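Local coordinates for protein adenosine kinase (Sinorhizobium meliloti, PDB 3UBO) that probably phosphorylates adenosine at the expense of ATP, as a kinase of the pfkB family, and here holds adenosine and ADP together, at residues Val8-Asn13 / Val154-Gly159; Arg183-Thr188 / Thr210-Phe215; Ser267-Val272 / Ile309-Ile314. All blocks are in the same frame, centred on the assembly; numbering follows the deposited sequence.

Contacts 1 and 2 are successive parts of one parallel sheet, their centres 9 Å apart. Strands 152-158 and 184-188, one from each, are themselves neighbours in it, so the order 6-11, 152-158, 184-188, 213-217 runs unbroken through both contacts. Contact 1 ends in the adenosine pocket, where Asn13 binds the base. Contact 2 has no residue in the adenosine or the ADP pocket, although the Thr188 side chain lies about 7 Å from ADP. Contact 3 stands apart at the adenine of ADP, its centre 25 Å from that of contact 1 and 27 Å from that of contact 2. The Ile311 side chain of contact 3 is about 10 Å from adenosine.

Contact 1 of 3, residues Val8-Asn13 / Val154-Gly159; sequences VLTIGN and VTYFEG. With ADN (adenosine), chain C.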
loop_
_atom_site.group_PDB
_atom_site.type_symbol
_atom_site.label_atom_id
_atom_site.label_comp_id
_atom_site.label_asym_id
_atom_site.label_seq_id
_atom_site.Cartn_x
_atom_site.Cartn_y
_atom_site.Cartn_z
ATOM N N VAL A 8 -3.702 21.603 -14.667
ATOM C CA VAL A 8 -3.363 21.910 -13.267
ATOM C C VAL A 8 -1.959 21.621 -12.771
ATOM O O VAL A 8 -1.376 20.498 -12.971
ATOM C CB VAL A 8 -4.281 21.252 -12.238
ATOM C CG1 VAL A 8 -4.210 22.076 -10.949
ATOM C CG2 VAL A 8 -5.737 21.118 -12.787
ATOM N N LEU A 9 -1.458 22.650 -12.090
ATOM C CA LEU A 9 -0.230 22.553 -11.319
ATOM C C LEU A 9 -0.507 22.593 -9.789
ATOM O O LEU A 9 -1.200 23.502 -9.246
ATOM C CB LEU A 9 0.737 23.639 -11.739
ATOM C CG LEU A 9 2.017 23.914 -10.929
ATOM C CD1 LEU A 9 3.049 22.786 -11.105
ATOM C CD2 LEU A 9 2.632 25.253 -11.333
ATOM N N THR A 10 0.025 21.588 -9.097
ATOM C CA THR A 10 -0.083 21.632 -7.637
ATOM C C THR A 10 1.269 21.736 -6.931
ATOM O O THR A 10 2.288 21.180 -7.397
ATOM C CB THR A 10 -0.993 20.512 -7.016
ATOM O OG1 THR A 10 -0.247 19.282 -6.914
ATOM C CG2 THR A 10 -2.242 20.305 -7.876
ATOM N N ILE A 11 1.230 22.503 -5.840
ATOM C CA ILE A 11 2.360 22.716 -4.957
ATOM C C ILE A 11 1.929 22.423 -3.524
ATOM O O ILE A 11 0.905 22.954 -3.031
ATOM C CB ILE A 11 2.957 24.161 -5.065
ATOM C CG1 ILE A 11 3.404 24.462 -6.493
ATOM C CG2 ILE A 11 4.179 24.352 -4.115
ATOM C CD1 ILE A 11 4.399 25.621 -6.566
ATOM N N GLY A 12 2.694 21.538 -2.886
ATOM C CA GLY A 12 2.329 20.998 -1.584
ATOM C C GLY A 12 3.434 20.133 -0.972
ATOM O O GLY A 12 4.382 19.730 -1.656
ATOM N N ASN A 13 3.314 19.870 0.324
ATOM C CA ASN A 13 4.225 19.008 1.061
ATOM C C ASN A 13 4.274 17.605 0.498
ATOM O O ASN A 13 3.262 16.880 0.519
ATOM C CB ASN A 13 3.679 18.946 2.454
ATOM C CG ASN A 13 3.915 20.173 3.168
ATOM O OD1 ASN A 13 5.022 20.721 3.042
ATOM N ND2 ASN A 13 2.931 20.668 3.897
ATOM N N VAL A 154 -4.582 26.457 -14.022
ATOM C CA VAL A 154 -4.564 26.736 -12.609
ATOM C C VAL A 154 -3.252 26.360 -11.918
ATOM O O VAL A 154 -2.557 25.413 -12.324
ATOM C CB VAL A 154 -5.697 26.126 -11.925
ATOM C CG1 VAL A 154 -5.692 26.633 -10.525
ATOM C CG2 VAL A 154 -6.951 26.622 -12.597
ATOM N N THR A 155 -2.883 27.148 -10.920
ATOM C CA THR A 155 -1.875 26.721 -9.960
ATOM C C THR A 155 -2.592 26.522 -8.588
ATOM O O THR A 155 -3.374 27.385 -8.105
ATOM C CB THR A 155 -0.585 27.669 -9.972
ATOM O OG1 THR A 155 0.122 27.564 -11.234
ATOM C CG2 THR A 155 0.402 27.352 -8.822
ATOM N N TYR A 156 -2.402 25.337 -8.005
ATOM C CA TYR A 156 -3.071 25.025 -6.749
ATOM C C TYR A 156 -2.069 24.557 -5.709
ATOM O O TYR A 156 -1.116 23.827 -6.051
ATOM C CB TYR A 156 -4.058 23.962 -7.043
ATOM C CG TYR A 156 -4.776 23.319 -5.881
ATOM C CD1 TYR A 156 -5.910 23.907 -5.329
ATOM C CD2 TYR A 156 -4.367 22.090 -5.383
ATOM C CE1 TYR A 156 -6.609 23.309 -4.301
ATOM C CE2 TYR A 156 -5.088 21.456 -4.344
ATOM C CZ TYR A 156 -6.218 22.063 -3.800
ATOM O OH TYR A 156 -6.949 21.446 -2.773
ATOM N N PHE A 157 -2.278 24.997 -4.459
ATOM C CA PHE A 157 -1.291 24.815 -3.379
ATOM C C PHE A 157 -1.965 24.729 -2.017
ATOM O O PHE A 157 -3.041 25.315 -1.811
ATOM C CB PHE A 157 -0.264 25.989 -3.356
ATOM C CG PHE A 157 -0.854 27.312 -2.836
ATOM C CD1 PHE A 157 -1.428 28.238 -3.717
ATOM C CD2 PHE A 157 -0.887 27.593 -1.466
ATOM C CE1 PHE A 157 -2.001 29.412 -3.246
ATOM C CE2 PHE A 157 -1.453 28.764 -0.983
ATOM C CZ PHE A 157 -2.011 29.677 -1.875
ATOM N N GLU A 158 -1.301 24.038 -1.078
ATOM C CA GLU A 158 -1.877 23.786 0.275
ATOM C C GLU A 158 -1.709 24.968 1.224
ATOM O O GLU A 158 -0.655 25.625 1.182
ATOM C CB GLU A 158 -1.266 22.509 0.968
ATOM C CG GLU A 158 -1.338 21.143 0.215
ATOM C CD GLU A 158 0.003 20.382 0.326
ATOM O OE1 GLU A 158 0.026 19.187 -0.114
ATOM O OE2 GLU A 158 1.042 20.999 0.820
ATOM N N GLY A 159 -2.714 25.247 2.054
ATOM C CA GLY A 159 -2.504 25.999 3.281
ATOM C C GLY A 159 -1.407 25.327 4.121
ATOM O O GLY A 159 -0.590 25.986 4.798
HETATM O "O5'" ADN C . -6.022 14.964 3.129
HETATM C "C5'" ADN C . -5.423 13.732 2.577
HETATM C "C4'" ADN C . -3.856 13.718 2.588
HETATM O "O4'" ADN C . -3.284 14.650 3.513
HETATM C "C3'" ADN C . -2.891 12.427 2.724
HETATM O "O3'" ADN C . -2.659 11.483 1.707
HETATM C "C2'" ADN C . -1.575 13.051 3.299
HETATM O "O2'" ADN C . -0.356 12.706 2.607
HETATM C "C1'" ADN C . -1.923 14.486 3.324
HETATM N N9 ADN C . -1.232 15.198 4.442
HETATM C C8 ADN C . -1.200 14.957 5.846
HETATM N N7 ADN C . -0.511 16.014 6.498
HETATM C C5 ADN C . -0.129 16.914 5.487
HETATM C C6 ADN C . 0.601 18.134 5.515
HETATM N N6 ADN C . 1.073 18.708 6.747
HETATM N N1 ADN C . 0.823 18.817 4.265
HETATM C C2 ADN C . 0.324 18.270 3.039
HETATM N N3 ADN C . -0.407 17.059 2.965
HETATM C C4 ADN C . -0.595 16.400 4.204
#
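Leu9 O is met by two consecutive residues of the neighbouring strand: Tyr156 N donates a hydrogen bond to Leu9 O at 2.5 Å, almost straight at 166°, and Thr155 CA adds a weaker CA-H...O contact to Leu9 O at 3.4 Å. One step back, Leu9 N gives its hydrogen to Val154 O at 3.0 Å, and the ladder goes on through Ile11 to Glu158. Side chains pair in register on both faces. Thr10 lays CG2 3.7 Å from Tyr156 CD2, at the edge of the ring, while its OG1, set between backbone N and carbonyl carbon (chi1 81°), turns to Ala63 O. On the other face Leu9 and Thr155 run side by side, and Ile11 CB packs 4.1 Å from Phe157 CB; beta-branched and aromatic residues suit strands buried on both sides.

Strand 6-11 opens the central sheet of this alpha/beta kinase; within this sheet, strands 77-80 and 102-103 are added on one side of 6-11, and 152-158 on the other. This reversal is a topological switch point, and adenosine lies at the C-terminal ends of strands 6-11 and 152-158. There Asn13 ND2 donates to adenosine N1 at 2.8 Å and is also bonded to Tyr160 O. The Glu158 side chain, bent at chi2 (137°), brings its carboxylate over to Gly12 and Asn13; OE1 accepts Ala63 N, and OE2 appears to accept Asn13 N, though its exact position is doubtful. Putting an alanine in place of Glu158 removes both oxygens and would probably leave Ala63 N, and perhaps Asn13 N, without this acceptor.

Contact 2 of 3, residues Arg183-Thr188 / Thr210-Phe215; sequences RETAMT and TVDIVF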
loop_
_atom_site.group_PDB
_atom_site.type_symbol
_atom_site.label_atom_id
_atom_site.label_comp_id
_atom_site.label_asym_id
_atom_site.label_seq_id
_atom_site.Cartn_x
_atom_site.Cartn_y
_atom_site.Cartn_z
ATOM N N ARG A 183 -3.434 33.205 -15.998
ATOM C CA ARG A 183 -3.689 31.945 -15.373
ATOM C C ARG A 183 -4.351 32.280 -14.050
ATOM O O ARG A 183 -4.412 33.430 -13.626
ATOM C CB ARG A 183 -2.378 31.252 -15.080
ATOM C CG ARG A 183 -1.676 30.611 -16.248
ATOM C CD ARG A 183 -2.366 30.776 -17.592
ATOM N NE ARG A 183 -1.414 30.370 -18.635
ATOM C CZ ARG A 183 -1.721 29.915 -19.854
ATOM N NH1 ARG A 183 -0.719 29.592 -20.677
ATOM N NH2 ARG A 183 -3.006 29.756 -20.237
ATOM N N GLU A 184 -4.871 31.238 -13.409
ATOM C CA GLU A 184 -5.617 31.329 -12.153
ATOM C C GLU A 184 -4.911 30.551 -11.032
ATOM O O GLU A 184 -4.235 29.531 -11.285
ATOM C CB GLU A 184 -7.043 30.787 -12.332
ATOM C CG GLU A 184 -8.071 31.885 -12.654
ATOM C CD GLU A 184 -9.384 31.326 -13.095
ATOM O OE1 GLU A 184 -10.422 31.710 -12.502
ATOM O OE2 GLU A 184 -9.371 30.476 -14.019
ATOM N N THR A 185 -5.073 31.036 -9.800
ATOM C CA THR A 185 -4.406 30.415 -8.676
ATOM C C THR A 185 -5.408 29.794 -7.715
ATOM O O THR A 185 -6.452 30.390 -7.418
ATOM C CB THR A 185 -3.487 31.414 -7.903
ATOM O OG1 THR A 185 -4.282 32.382 -7.190
ATOM C CG2 THR A 185 -2.515 32.103 -8.838
ATOM N N ALA A 186 -5.080 28.624 -7.188
ATOM C CA ALA A 186 -6.021 28.053 -6.256
ATOM C C ALA A 186 -5.415 27.533 -4.960
ATOM O O ALA A 186 -4.234 27.184 -4.915
ATOM C CB ALA A 186 -6.874 26.972 -6.958
HETATM N N MSE A 187 -6.254 27.459 -3.924
HETATM C CA MSE A 187 -5.849 26.773 -2.702
HETATM C C MSE A 187 -6.890 25.944 -1.940
HETATM O O MSE A 187 -8.058 26.279 -1.903
HETATM C CB MSE A 187 -5.270 27.772 -1.721
HETATM C CG MSE A 187 -6.328 28.343 -0.758
HETATM SE SE MSE A 187 -5.540 29.830 0.327
HETATM C CE MSE A 187 -4.144 28.843 1.373
ATOM N N THR A 188 -6.432 24.893 -1.260
ATOM C CA THR A 188 -7.239 24.256 -0.198
ATOM C C THR A 188 -6.890 24.801 1.191
ATOM O O THR A 188 -5.735 25.035 1.477
ATOM C CB THR A 188 -6.960 22.776 -0.134
ATOM O OG1 THR A 188 -7.083 22.388 1.222
ATOM C CG2 THR A 188 -5.543 22.483 -0.535
ATOM N N THR A 210 -4.132 37.511 -4.665
ATOM C CA THR A 210 -3.066 36.509 -4.869
ATOM C C THR A 210 -3.610 35.096 -5.202
ATOM O O THR A 210 -3.115 34.458 -6.158
ATOM C CB THR A 210 -2.148 36.350 -3.665
ATOM O OG1 THR A 210 -1.541 37.613 -3.365
ATOM C CG2 THR A 210 -1.055 35.350 -4.026
ATOM N N VAL A 211 -4.606 34.634 -4.418
ATOM C CA VAL A 211 -5.325 33.411 -4.637
ATOM C C VAL A 211 -6.687 33.771 -5.130
ATOM O O VAL A 211 -7.475 34.471 -4.449
ATOM C CB VAL A 211 -5.554 32.586 -3.322
ATOM C CG1 VAL A 211 -6.358 31.316 -3.575
ATOM C CG2 VAL A 211 -4.241 32.202 -2.727
ATOM N N ASP A 212 -6.976 33.212 -6.295
ATOM C CA ASP A 212 -8.268 33.295 -6.927
ATOM C C ASP A 212 -9.311 32.404 -6.233
ATOM O O ASP A 212 -10.227 32.911 -5.560
ATOM C CB ASP A 212 -8.103 32.893 -8.404
ATOM C CG ASP A 212 -7.312 33.901 -9.164
ATOM O OD1 ASP A 212 -7.571 35.095 -8.861
ATOM O OD2 ASP A 212 -6.448 33.526 -10.029
ATOM N N ILE A 213 -9.151 31.084 -6.416
ATOM C CA ILE A 213 -10.104 30.029 -5.977
ATOM C C ILE A 213 -9.798 29.375 -4.596
ATOM O O ILE A 213 -8.626 29.041 -4.280
ATOM C CB ILE A 213 -10.174 28.906 -7.043
ATOM C CG1 ILE A 213 -10.418 29.499 -8.439
ATOM C CG2 ILE A 213 -11.244 27.899 -6.684
ATOM C CD1 ILE A 213 -9.878 28.663 -9.587
ATOM N N VAL A 214 -10.837 29.201 -3.777
ATOM C CA VAL A 214 -10.672 28.609 -2.445
ATOM C C VAL A 214 -11.449 27.297 -2.206
ATOM O O VAL A 214 -12.699 27.325 -2.128
ATOM C CB VAL A 214 -11.054 29.634 -1.375
ATOM C CG1 VAL A 214 -11.302 28.976 -0.030
ATOM C CG2 VAL A 214 -9.972 30.653 -1.283
ATOM N N PHE A 215 -10.758 26.148 -2.092
ATOM C CA PHE A 215 -11.433 24.886 -1.639
ATOM C C PHE A 215 -11.269 24.715 -0.130
ATOM O O PHE A 215 -10.179 25.012 0.418
ATOM C CB PHE A 215 -10.884 23.632 -2.322
ATOM C CG PHE A 215 -10.979 23.650 -3.822
ATOM C CD1 PHE A 215 -11.912 22.854 -4.468
ATOM C CD2 PHE A 215 -10.104 24.453 -4.596
ATOM C CE1 PHE A 215 -11.996 22.838 -5.840
ATOM C CE2 PHE A 215 -10.196 24.462 -5.985
ATOM C CZ PHE A 215 -11.176 23.643 -6.603
#
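This is a buried parallel strand pairing inside the central sheet, with a cluster of polar bonds at the end where the second strand starts. Strands 184-188 and 213-215 run 18° apart, and the pairing covers 530 Å². In the ladder Ile213 N donates to Thr185 O at 3.0 Å, and the pattern continues with Met187 N to Ile213 O and Phe215 N to Met187 O.

The polar bonds centre on Thr185. Its hydroxyl sits between backbone N and carbonyl carbon (chi1 70°), which turns OG1 to Thr210 O; the bond of Thr185 OG1 to Thr210 O is 2.6 Å and lies in the carbonyl plane on a lone pair. The same OG1 accepts Asp212 N, so a threonine both gives and takes where the incoming loop has not yet joined the sheet. Asp212 answers with its carboxylate: OD2 takes Thr185 N on its anti side at 2.9 Å and is bonded to His179 NE2 as well, which, if His179 is protonated, could ease the proximity of the Glu184 carboxylate, itself bonded to Tyr290 OH.

The two strands are the ends of a beta-alpha-beta crossover whose connection carries helices 192-197 and 199-207. Toward helix 199-207, the selenomethionine at Met187 crosses Val211 at about a right angle, SE 4.1 Å from Val211 CG2. On the opposite face the small Ala186 lets Ile213 come close, CB to CB 3.8 Å, and the edge of the Phe215 ring rests beside Ala186 CB, while Phe286 of helix 278-290 meets that ring edge-to-face.

Contact 3 of 3, residues Ser267-Val272 / Ile309-Ile314; sequences SVLEQV and IVIGQI. With ADP (adenosine-5'-diphosphate), chain D.
The adenine end of the ADP pocket is where these segments meet: loop 267-272 and the last part of helix 296-311 put Leu269 and Ile311 under one face of the base. Leu269 CD1 lies beneath the pyrimidine ring, 3.2 Å from ADP C2. Ile311 reaches the imidazole part of the same face, its CD1 3.3 Å from ADP N9 and about as near to C8. Val272 stands beside the amino group on the same side, with CG2 4.0 Å from ADP N6. Apolar branched side chains suit a flat base held by dispersion, and the ring is bounded at C2 by Ser267 O, 3.6 Å away.

Ile311 also joins the other two side chains, because beta-branching gives it two arms. CG1 is anti to the carbonyl carbon (chi1 -66°) and, extended at chi2, carries CD1 to the nucleotide, whereas CG2 turns to the loop. There Ile311 CG2 touches Leu269 CD1 at 3.8 Å and Val272 CG1 at 4.0 Å, Val272 and Ile311 running side by side in the same direction.

In this pfkB-family fold the loop leads from the hairpin strand 260-264 to helix 278-290, whose Ala278 packs on Ile311. No hydrogen bond crosses between the two segments, which bury just 190 Å² together, though a backbone hydrogen bond between Ile311 and Asp274 ties the helix to the continuation of the loop. The polar hold on ADP lies elsewhere: Ser249 OG, Gly252 O and, about two turns earlier in the same helix as Ile311, Asn304 ND2.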
loop_
_atom_site.group_PDB
_atom_site.type_symbol
_atom_site.label_atom_id
_atom_site.label_comp_id
_atom_site.label_asym_id
_atom_site.label_seq_id
_atom_site.Cartn_x
_atom_site.Cartn_y
_atom_site.Cartn_z
ATOM N N SER A 267 -22.553 11.248 -3.814
ATOM C CA SER A 267 -22.992 9.879 -4.073
ATOM C C SER A 267 -23.459 9.239 -2.751
ATOM O O SER A 267 -23.202 9.770 -1.634
ATOM C CB SER A 267 -21.819 9.076 -4.689
ATOM O OG SER A 267 -20.541 9.719 -4.504
ATOM N N VAL A 268 -24.125 8.095 -2.865
ATOM C CA VAL A 268 -24.415 7.265 -1.694
ATOM C C VAL A 268 -23.436 6.121 -1.687
ATOM O O VAL A 268 -23.386 5.351 -2.630
ATOM C CB VAL A 268 -25.811 6.704 -1.761
ATOM C CG1 VAL A 268 -26.397 6.708 -0.349
ATOM C CG2 VAL A 268 -26.645 7.550 -2.790
ATOM N N LEU A 269 -22.618 6.035 -0.645
ATOM C CA LEU A 269 -21.472 5.109 -0.706
ATOM C C LEU A 269 -21.771 3.724 -0.112
ATOM O O LEU A 269 -22.592 3.573 0.876
ATOM C CB LEU A 269 -20.226 5.734 -0.085
ATOM C CG LEU A 269 -19.546 6.888 -0.865
ATOM C CD1 LEU A 269 -18.437 7.582 -0.049
ATOM C CD2 LEU A 269 -19.035 6.429 -2.245
ATOM N N GLU A 270 -21.134 2.723 -0.744
ATOM C CA GLU A 270 -21.176 1.330 -0.237
ATOM C C GLU A 270 -20.728 1.297 1.244
ATOM O O GLU A 270 -21.567 1.051 2.118
ATOM C CB GLU A 270 -20.323 0.357 -1.088
ATOM C CG GLU A 270 -21.008 -0.236 -2.316
ATOM C CD GLU A 270 -21.892 -1.516 -2.000
ATOM O OE1 GLU A 270 -21.299 -2.567 -1.573
ATOM O OE2 GLU A 270 -23.158 -1.478 -2.204
ATOM N N GLN A 271 -19.431 1.564 1.509
ATOM C CA GLN A 271 -18.936 1.804 2.877
ATOM C C GLN A 271 -18.039 3.027 2.882
ATOM O O GLN A 271 -17.306 3.329 1.910
ATOM C CB GLN A 271 -18.069 0.658 3.501
ATOM C CG GLN A 271 -17.848 -0.648 2.715
ATOM C CD GLN A 271 -17.629 -1.844 3.674
ATOM O OE1 GLN A 271 -16.501 -2.078 4.079
ATOM N NE2 GLN A 271 -18.745 -2.589 4.067
ATOM N N VAL A 272 -18.036 3.681 4.026
ATOM C CA VAL A 272 -17.005 4.640 4.322
ATOM C C VAL A 272 -15.735 3.909 4.853
ATOM O O VAL A 272 -15.604 3.677 6.042
ATOM C CB VAL A 272 -17.579 5.705 5.267
ATOM C CG1 VAL A 272 -16.577 6.791 5.505
ATOM C CG2 VAL A 272 -18.838 6.265 4.642
ATOM N N ILE A 309 -15.199 7.736 -4.847
ATOM C CA ILE A 309 -14.402 6.582 -5.240
ATOM C C ILE A 309 -13.194 6.335 -4.323
ATOM O O ILE A 309 -12.826 5.180 -4.071
ATOM C CB ILE A 309 -13.892 6.693 -6.688
ATOM C CG1 ILE A 309 -15.082 6.556 -7.658
ATOM C CG2 ILE A 309 -12.720 5.674 -6.959
ATOM C CD1 ILE A 309 -14.731 6.638 -9.164
ATOM N N VAL A 310 -12.599 7.399 -3.796
ATOM C CA VAL A 310 -11.315 7.248 -3.087
ATOM C C VAL A 310 -11.511 6.858 -1.601
ATOM O O VAL A 310 -10.595 6.310 -0.965
ATOM C CB VAL A 310 -10.390 8.475 -3.220
ATOM C CG1 VAL A 310 -10.674 9.526 -2.126
ATOM C CG2 VAL A 310 -8.948 8.029 -3.138
ATOM N N ILE A 311 -12.711 7.177 -1.113
ATOM C CA ILE A 311 -13.200 6.863 0.218
ATOM C C ILE A 311 -13.562 5.355 0.334
ATOM O O ILE A 311 -13.631 4.808 1.424
ATOM C CB ILE A 311 -14.505 7.660 0.527
ATOM C CG1 ILE A 311 -14.288 9.178 0.624
ATOM C CG2 ILE A 311 -15.189 7.148 1.823
ATOM C CD1 ILE A 311 -15.540 9.891 1.304
ATOM N N GLY A 312 -13.804 4.692 -0.785
ATOM C CA GLY A 312 -13.903 3.246 -0.736
ATOM C C GLY A 312 -12.521 2.573 -0.752
ATOM O O GLY A 312 -12.349 1.556 -1.413
ATOM N N GLN A 313 -11.516 3.104 -0.049
ATOM C CA GLN A 313 -10.166 2.572 -0.273
ATOM C C GLN A 313 -9.247 2.921 0.873
ATOM O O GLN A 313 -9.237 4.060 1.350
ATOM C CB GLN A 313 -9.574 3.258 -1.503
ATOM C CG GLN A 313 -8.712 2.434 -2.381
ATOM C CD GLN A 313 -8.055 3.335 -3.413
ATOM O OE1 GLN A 313 -7.585 4.412 -3.049
ATOM N NE2 GLN A 313 -7.988 2.895 -4.689
ATOM N N ILE A 314 -8.446 1.961 1.311
ATOM C CA ILE A 314 -7.361 2.293 2.240
ATOM C C ILE A 314 -6.469 2.911 1.258
ATOM O O ILE A 314 -6.163 2.261 0.267
ATOM C CB ILE A 314 -6.689 1.029 2.865
ATOM C CG1 ILE A 314 -7.387 0.680 4.178
ATOM C CG2 ILE A 314 -5.221 1.248 3.107
ATOM C CD1 ILE A 314 -7.467 1.838 5.101
HETATM P PB ADP D . -12.635 16.533 4.063
HETATM O O1B ADP D . -12.201 16.729 5.652
HETATM O O2B ADP D . -12.043 17.663 2.974
HETATM O O3B ADP D . -12.254 15.181 3.574
HETATM P PA ADP D . -15.690 16.374 3.598
HETATM O O1A ADP D . -16.537 15.883 4.923
HETATM O O2A ADP D . -16.300 17.584 3.047
HETATM O O3A ADP D . -14.258 16.718 4.422
HETATM O "O5'" ADP D . -15.588 15.265 2.340
HETATM C "C5'" ADP D . -14.940 15.630 1.128
HETATM C "C4'" ADP D . -15.654 15.043 -0.134
HETATM O "O4'" ADP D . -15.599 13.553 -0.351
HETATM C "C3'" ADP D . -17.246 15.305 -0.284
HETATM O "O3'" ADP D . -17.726 16.605 -0.576
HETATM C "C2'" ADP D . -17.793 14.085 -1.014
HETATM O "O2'" ADP D . -17.927 14.078 -2.443
HETATM C "C1'" ADP D . -16.937 13.028 -0.378
HETATM N N9 ADP D . -17.448 12.534 0.938
HETATM C C8 ADP D . -17.015 12.854 2.206
HETATM N N7 ADP D . -17.807 12.127 3.191
HETATM C C5 ADP D . -18.771 11.355 2.480
HETATM C C6 ADP D . -19.815 10.413 2.928
HETATM N N6 ADP D . -19.972 10.117 4.365
HETATM N N1 ADP D . -20.584 9.779 2.002
HETATM C C2 ADP D . -20.393 9.999 0.627
HETATM N N3 ADP D . -19.389 10.928 0.169
HETATM C C4 ADP D . -18.581 11.575 1.101
#